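Long-range contacts in (R)-specific secondary-alkylsulfatase (Pseudomonas sp., PDB 4AXH), which hydrolyses (R)-secondary-alkyl sulfates with strict inversion of configuration, using two zinc ions, to give (S)-configured alcohols and sulfate: residues V176-H181 with N307-A312; L282-T287 with M296-P301. One frame throughout, in Å; residues are numbered along the deposited sequence.

Interaction 1: V176-H181 with N307-A312; sequences VYSHSH and NTADNA. With ZN (zinc ion), chain D; ZN (zinc ion), chain C.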
loop_
_atom_site.group_PDB
_atom_site.type_symbol
_atom_site.label_atom_id
_atom_site.label_comp_id
_atom_site.label_asym_id
_atom_site.label_seq_id
_atom_site.Cartn_x
_atom_site.Cartn_y
_atom_site.Cartn_z
ATOM N N VAL A 176 24.422 -12.681 14.037
ATOM C CA VAL A 176 23.611 -11.470 13.874
ATOM C C VAL A 176 22.714 -11.694 12.672
ATOM O O VAL A 176 23.190 -12.042 11.606
ATOM C CB VAL A 176 24.467 -10.196 13.689
ATOM C CG1 VAL A 176 23.594 -8.955 13.499
ATOM C CG2 VAL A 176 25.415 -9.996 14.861
ATOM N N TYR A 177 21.411 -11.514 12.856
ATOM C CA TYR A 177 20.403 -11.581 11.805
ATOM C C TYR A 177 20.192 -10.129 11.469
ATOM O O TYR A 177 19.635 -9.407 12.296
ATOM C CB TYR A 177 19.075 -12.177 12.313
ATOM C CG TYR A 177 19.096 -13.642 12.706
ATOM C CD1 TYR A 177 19.884 -14.566 12.013
ATOM C CD2 TYR A 177 18.259 -14.128 13.710
ATOM C CE1 TYR A 177 19.865 -15.926 12.337
ATOM C CE2 TYR A 177 18.212 -15.491 14.019
ATOM C CZ TYR A 177 19.020 -16.384 13.335
ATOM O OH TYR A 177 18.987 -17.723 13.647
ATOM N N SER A 178 20.688 -9.666 10.311
ATOM C CA SER A 178 20.543 -8.266 9.902
ATOM C C SER A 178 19.064 -7.842 9.827
ATOM O O SER A 178 18.723 -6.731 10.233
ATOM C CB SER A 178 21.235 -8.014 8.565
ATOM O OG SER A 178 20.631 -8.707 7.479
ATOM N N HIS A 179 18.204 -8.726 9.292
ATOM C CA HIS A 179 16.778 -8.466 9.103
ATOM C C HIS A 179 15.976 -9.769 8.905
ATOM O O HIS A 179 16.561 -10.856 8.717
ATOM C CB HIS A 179 16.531 -7.468 7.929
ATOM C CG HIS A 179 17.003 -7.938 6.586
ATOM N ND1 HIS A 179 18.351 -8.090 6.307
ATOM C CD2 HIS A 179 16.291 -8.211 5.469
ATOM C CE1 HIS A 179 18.410 -8.454 5.037
ATOM N NE2 HIS A 179 17.193 -8.552 4.492
ATOM N N SER A 180 14.634 -9.627 8.909
ATOM C CA SER A 180 13.675 -10.718 8.778
ATOM C C SER A 180 13.467 -11.315 7.359
ATOM O O SER A 180 12.332 -11.645 7.020
ATOM C CB SER A 180 12.356 -10.338 9.440
ATOM O OG SER A 180 11.808 -9.189 8.824
ATOM N N HIS A 181 14.542 -11.511 6.557
ATOM C CA HIS A 181 14.407 -12.154 5.238
ATOM C C HIS A 181 15.075 -13.518 5.199
ATOM O O HIS A 181 16.146 -13.694 5.780
ATOM C CB HIS A 181 14.887 -11.267 4.090
ATOM C CG HIS A 181 13.988 -10.106 3.786
ATOM N ND1 HIS A 181 14.479 -8.951 3.195
ATOM C CD2 HIS A 181 12.665 -9.942 4.015
ATOM C CE1 HIS A 181 13.437 -8.130 3.096
ATOM N NE2 HIS A 181 12.320 -8.696 3.552
ATOM N N ASN A 307 28.167 -1.991 7.873
ATOM C CA ASN A 307 27.382 -3.006 7.192
ATOM C C ASN A 307 25.915 -2.552 7.172
ATOM O O ASN A 307 25.291 -2.405 8.220
ATOM C CB ASN A 307 27.582 -4.403 7.772
ATOM C CG ASN A 307 26.928 -5.472 6.938
ATOM O OD1 ASN A 307 25.911 -5.244 6.287
ATOM N ND2 ASN A 307 27.484 -6.675 6.939
ATOM N N THR A 308 25.391 -2.322 5.963
ATOM C CA THR A 308 24.047 -1.794 5.706
ATOM C C THR A 308 23.008 -2.836 5.349
ATOM O O THR A 308 21.984 -2.475 4.751
ATOM C CB THR A 308 24.116 -0.753 4.600
ATOM O OG1 THR A 308 24.479 -1.409 3.382
ATOM C CG2 THR A 308 25.097 0.351 4.909
ATOM N N ALA A 309 23.261 -4.131 5.685
ATOM C CA ALA A 309 22.350 -5.233 5.376
ATOM C C ALA A 309 21.968 -5.126 3.872
ATOM O O ALA A 309 22.882 -5.086 3.036
ATOM C CB ALA A 309 21.111 -5.153 6.278
ATOM N N ASP A 310 20.647 -5.017 3.549
ATOM C CA ASP A 310 20.087 -4.835 2.187
ATOM C C ASP A 310 19.489 -3.425 1.998
ATOM O O ASP A 310 18.716 -3.194 1.044
ATOM C CB ASP A 310 18.975 -5.846 1.907
ATOM C CG ASP A 310 19.349 -7.294 2.023
ATOM O OD1 ASP A 310 20.531 -7.582 2.351
ATOM O OD2 ASP A 310 18.463 -8.153 1.781
ATOM N N ASN A 311 19.841 -2.493 2.933
ATOM C CA ASN A 311 19.340 -1.134 2.933
ATOM C C ASN A 311 19.875 -0.236 1.832
ATOM O O ASN A 311 19.225 0.768 1.500
ATOM C CB ASN A 311 19.538 -0.512 4.300
ATOM C CG ASN A 311 18.799 -1.280 5.337
ATOM O OD1 ASN A 311 17.616 -1.596 5.169
ATOM N ND2 ASN A 311 19.510 -1.679 6.373
ATOM N N ALA A 312 21.055 -0.564 1.282
ATOM C CA ALA A 312 21.633 0.258 0.235
ATOM C C ALA A 312 22.510 -0.575 -0.680
ATOM O O ALA A 312 23.719 -0.359 -0.730
ATOM C CB ALA A 312 22.422 1.409 0.855
HETATM ZN ZN ZN D . 16.436 -8.411 2.551
HETATM ZN ZN ZN C . 18.855 -10.170 1.164
HETATM O O HOH W 1 16.755 -10.092 1.356
#

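Interaction 2: L282-T287 with M296-P301; sequences LEFQLT and MNIYLP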
loop_
_atom_site.group_PDB
_atom_site.type_symbol
_atom_site.label_atom_id
_atom_site.label_comp_id
_atom_site.label_asym_id
_atom_site.label_seq_id
_atom_site.Cartn_x
_atom_site.Cartn_y
_atom_site.Cartn_z
ATOM N N LEU A 282 30.119 -4.127 18.457
ATOM C CA LEU A 282 29.014 -4.051 17.510
ATOM C C LEU A 282 28.091 -2.947 17.941
ATOM O O LEU A 282 27.635 -2.948 19.081
ATOM C CB LEU A 282 28.202 -5.370 17.469
ATOM C CG LEU A 282 28.960 -6.697 17.461
ATOM C CD1 LEU A 282 28.095 -7.815 17.964
ATOM C CD2 LEU A 282 29.472 -7.016 16.089
ATOM N N GLU A 283 27.822 -2.002 17.032
ATOM C CA GLU A 283 26.838 -0.940 17.193
ATOM C C GLU A 283 25.795 -1.263 16.121
ATOM O O GLU A 283 26.127 -1.413 14.933
ATOM C CB GLU A 283 27.437 0.461 16.979
ATOM C CG GLU A 283 26.467 1.593 17.315
ATOM C CD GLU A 283 27.008 3.016 17.408
ATOM O OE1 GLU A 283 28.248 3.191 17.392
ATOM O OE2 GLU A 283 26.189 3.958 17.514
ATOM N N PHE A 284 24.567 -1.458 16.563
ATOM C CA PHE A 284 23.408 -1.749 15.741
ATOM C C PHE A 284 22.544 -0.503 15.625
ATOM O O PHE A 284 22.318 0.187 16.623
ATOM C CB PHE A 284 22.583 -2.873 16.401
ATOM C CG PHE A 284 23.326 -4.170 16.722
ATOM C CD1 PHE A 284 23.663 -5.070 15.713
ATOM C CD2 PHE A 284 23.620 -4.517 18.036
ATOM C CE1 PHE A 284 24.320 -6.261 16.000
ATOM C CE2 PHE A 284 24.268 -5.723 18.332
ATOM C CZ PHE A 284 24.632 -6.580 17.307
ATOM N N GLN A 285 22.052 -0.215 14.412
ATOM C CA GLN A 285 21.151 0.909 14.133
ATOM C C GLN A 285 19.839 0.361 13.580
ATOM O O GLN A 285 19.837 -0.155 12.467
ATOM C CB GLN A 285 21.773 1.886 13.122
ATOM C CG GLN A 285 20.785 2.970 12.627
ATOM C CD GLN A 285 21.147 3.650 11.323
ATOM O OE1 GLN A 285 22.045 3.215 10.573
ATOM N NE2 GLN A 285 20.409 4.724 11.022
ATOM N N LEU A 286 18.735 0.477 14.336
ATOM C CA LEU A 286 17.450 -0.013 13.870
ATOM C C LEU A 286 16.963 0.756 12.639
ATOM O O LEU A 286 16.825 1.973 12.702
ATOM C CB LEU A 286 16.391 0.096 14.988
ATOM C CG LEU A 286 16.352 -0.975 16.096
ATOM C CD1 LEU A 286 15.236 -0.654 17.092
ATOM C CD2 LEU A 286 16.063 -2.336 15.541
ATOM N N THR A 287 16.697 0.050 11.530
ATOM C CA THR A 287 16.151 0.639 10.285
ATOM C C THR A 287 14.793 0.022 9.976
ATOM O O THR A 287 14.526 -0.371 8.842
ATOM C CB THR A 287 17.133 0.533 9.117
ATOM O OG1 THR A 287 17.377 -0.830 8.875
ATOM C CG2 THR A 287 18.438 1.242 9.367
ATOM N N MET A 296 18.016 -3.690 10.443
ATOM C CA MET A 296 19.057 -2.905 11.088
ATOM C C MET A 296 20.374 -2.910 10.340
ATOM O O MET A 296 20.645 -3.819 9.562
ATOM C CB MET A 296 19.276 -3.342 12.562
ATOM C CG MET A 296 19.936 -4.687 12.736
ATOM S SD MET A 296 19.799 -5.206 14.435
ATOM C CE MET A 296 20.762 -6.739 14.402
ATOM N N ASN A 297 21.224 -1.913 10.639
ATOM C CA ASN A 297 22.589 -1.806 10.108
ATOM C C ASN A 297 23.544 -2.160 11.259
ATOM O O ASN A 297 23.171 -2.105 12.427
ATOM C CB ASN A 297 22.886 -0.389 9.589
ATOM C CG ASN A 297 22.052 0.054 8.421
ATOM O OD1 ASN A 297 21.770 -0.715 7.496
ATOM N ND2 ASN A 297 21.688 1.325 8.410
ATOM N N ILE A 298 24.742 -2.573 10.931
ATOM C CA ILE A 298 25.717 -2.969 11.931
ATOM C C ILE A 298 27.025 -2.241 11.674
ATOM O O ILE A 298 27.638 -2.424 10.624
ATOM C CB ILE A 298 25.886 -4.511 12.003
ATOM C CG1 ILE A 298 24.533 -5.223 12.186
ATOM C CG2 ILE A 298 26.891 -4.925 13.114
ATOM C CD1 ILE A 298 24.015 -5.847 10.992
ATOM N N TYR A 299 27.427 -1.380 12.607
ATOM C CA TYR A 299 28.692 -0.667 12.486
ATOM C C TYR A 299 29.724 -1.393 13.365
ATOM O O TYR A 299 29.380 -1.976 14.393
ATOM C CB TYR A 299 28.534 0.843 12.827
ATOM C CG TYR A 299 29.828 1.633 12.871
ATOM C CD1 TYR A 299 30.510 1.962 11.703
ATOM C CD2 TYR A 299 30.331 2.118 14.078
ATOM C CE1 TYR A 299 31.691 2.707 11.741
ATOM C CE2 TYR A 299 31.495 2.888 14.125
ATOM C CZ TYR A 299 32.178 3.171 12.957
ATOM O OH TYR A 299 33.357 3.870 13.034
ATOM N N LEU A 300 30.955 -1.434 12.891
ATOM C CA LEU A 300 32.056 -2.068 13.584
ATOM C C LEU A 300 33.047 -0.989 13.970
ATOM O O LEU A 300 33.940 -0.647 13.176
ATOM C CB LEU A 300 32.702 -3.182 12.739
ATOM C CG LEU A 300 31.760 -4.310 12.373
ATOM C CD1 LEU A 300 32.431 -5.297 11.448
ATOM C CD2 LEU A 300 31.216 -4.996 13.613
ATOM N N PRO A 301 32.861 -0.393 15.183
ATOM C CA PRO A 301 33.762 0.699 15.606
ATOM C C PRO A 301 35.249 0.359 15.589
ATOM O O PRO A 301 36.036 1.199 15.161
ATOM C CB PRO A 301 33.216 1.145 16.970
ATOM C CG PRO A 301 32.266 0.101 17.384
ATOM C CD PRO A 301 31.815 -0.654 16.193
#

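Interaction 1: V176-H181 with N307-A312
His179 and Asp310 are turned toward each other by different first torsions: in His179, chi1 of 62° places CG between the backbone N and the carbonyl carbon, whereas in Asp310 chi1 of -58° leaves CG anti to the carbonyl carbon. The two side chains cross at about a right angle, with the imidazole and carboxylate planes 74° apart, and meet at one zinc ion. His179 binds this zinc through NE2 at 2.1 Å, and Asp310 adds OD2 at 2.2 Å. That oxygen lies at the edge of the His179 ring, near its plane; the 3.0 Å between His179 NE2 and Asp310 OD2 reflects their shared metal and is not a hydrogen bond. His181 approaches the same ion through ND1, where His179 uses NE2, and Glu291 and water 1 complete the site.

Asp310 OD2 also binds the second zinc, at 2.1 Å, so a single carboxylate oxygen bridges the pair, as does water 1. Asp183, His184 and His355 supply the remaining protein ligands of the second ion. This is the dinuclear centre of the metallo-beta-lactamase fold: His179 and His181 open the HxHxDH motif, which runs from the loop after strand 172-176 into helix 182-185, and the bridging aspartate comes from the loop after strand 305-307.

The backing of His179 is polar: ND1 donates to Ser178 OG at 2.6 Å, the oxygen tilted somewhat from the ring plane; Ser178 OG is in turn hydrogen-bonded to Asp148, a link that may polarise the imidazole. Ala309 CB packs against Ser178 CB at 3.7 Å. An Asx turn leads into Ala309, Asn307 OD1 accepting from Ala309 N at 2.9 Å, and Ala309 and Asp310 are the central residues of a type II' turn from Thr308 to Asn311.

Interaction 2: L282-T287 with M296-P301
Phe284 lies side by side with both Met296 and Ile298, all three pointing the same way from the sheet. Ile298 CG1 reaches the edge of the phenyl ring, near its plane, 3.6 Å from Phe284 CD1. The methionine chain extends beyond CG and brings CE obliquely to the ring, while its SD stands 4.9 Å from the Phe284 centroid and 47° off the normal, an oblique Met-aromatic contact. Val176 packs on all three side chains. Farther along, Leu282 and Leu300 run alongside each other, their CD2 methyls touching.

The backbones form an antiparallel beta hairpin of strands 280-286 and 296-300. Glu283-Tyr299 and Gln285-Asn297 are its hydrogen-bonded pairs, each with two N-H...O bonds, and Phe284-Ile298 is a non-hydrogen-bonded pair between them.

Across the other face, Gln285 and Asn297 also lie side by side, but their amide planes are 62° apart. Asn297 ND2 donates to Gln285 OE1 at 2.9 Å; the acceptor lies in the Asn297 amide plane, while the donor stands 54° above the carbonyl plane of Gln285. Asn297 OD1 accepts from Asn311, so both ends of its amide are engaged. Thr287 crosses Asn297 at about a right angle, bringing CG2 to 3.4 Å from Asn297 ND2. Beyond this polar pair, Tyr299 stacks on Tyr344 and its OH bonds to Arg347 O.

From the N terminus, the chain first leaves strand 172-176 through the loop 176-181. It later runs through 282-287, turns back, and pairs with 296-301, so interaction 2 closes a short hairpin loop. The following strand, 305-307, leads into 307-312, where interaction 1 closes a much longer loop with interaction 2 nested inside it. Interaction 1 thus ties together loops from the two sheets of the metallo-beta-lactamase domain, while interaction 2 lies within the sheet that holds strands 280-286, 296-300 and 305-307. Asn307 O, 2.8 Å from Ile298 N, pairs strand 305-307 with the hairpin, so the loop carrying Asp310 starts from the hairpin's own sheet; the turn after that strand packs on the hairpin's end.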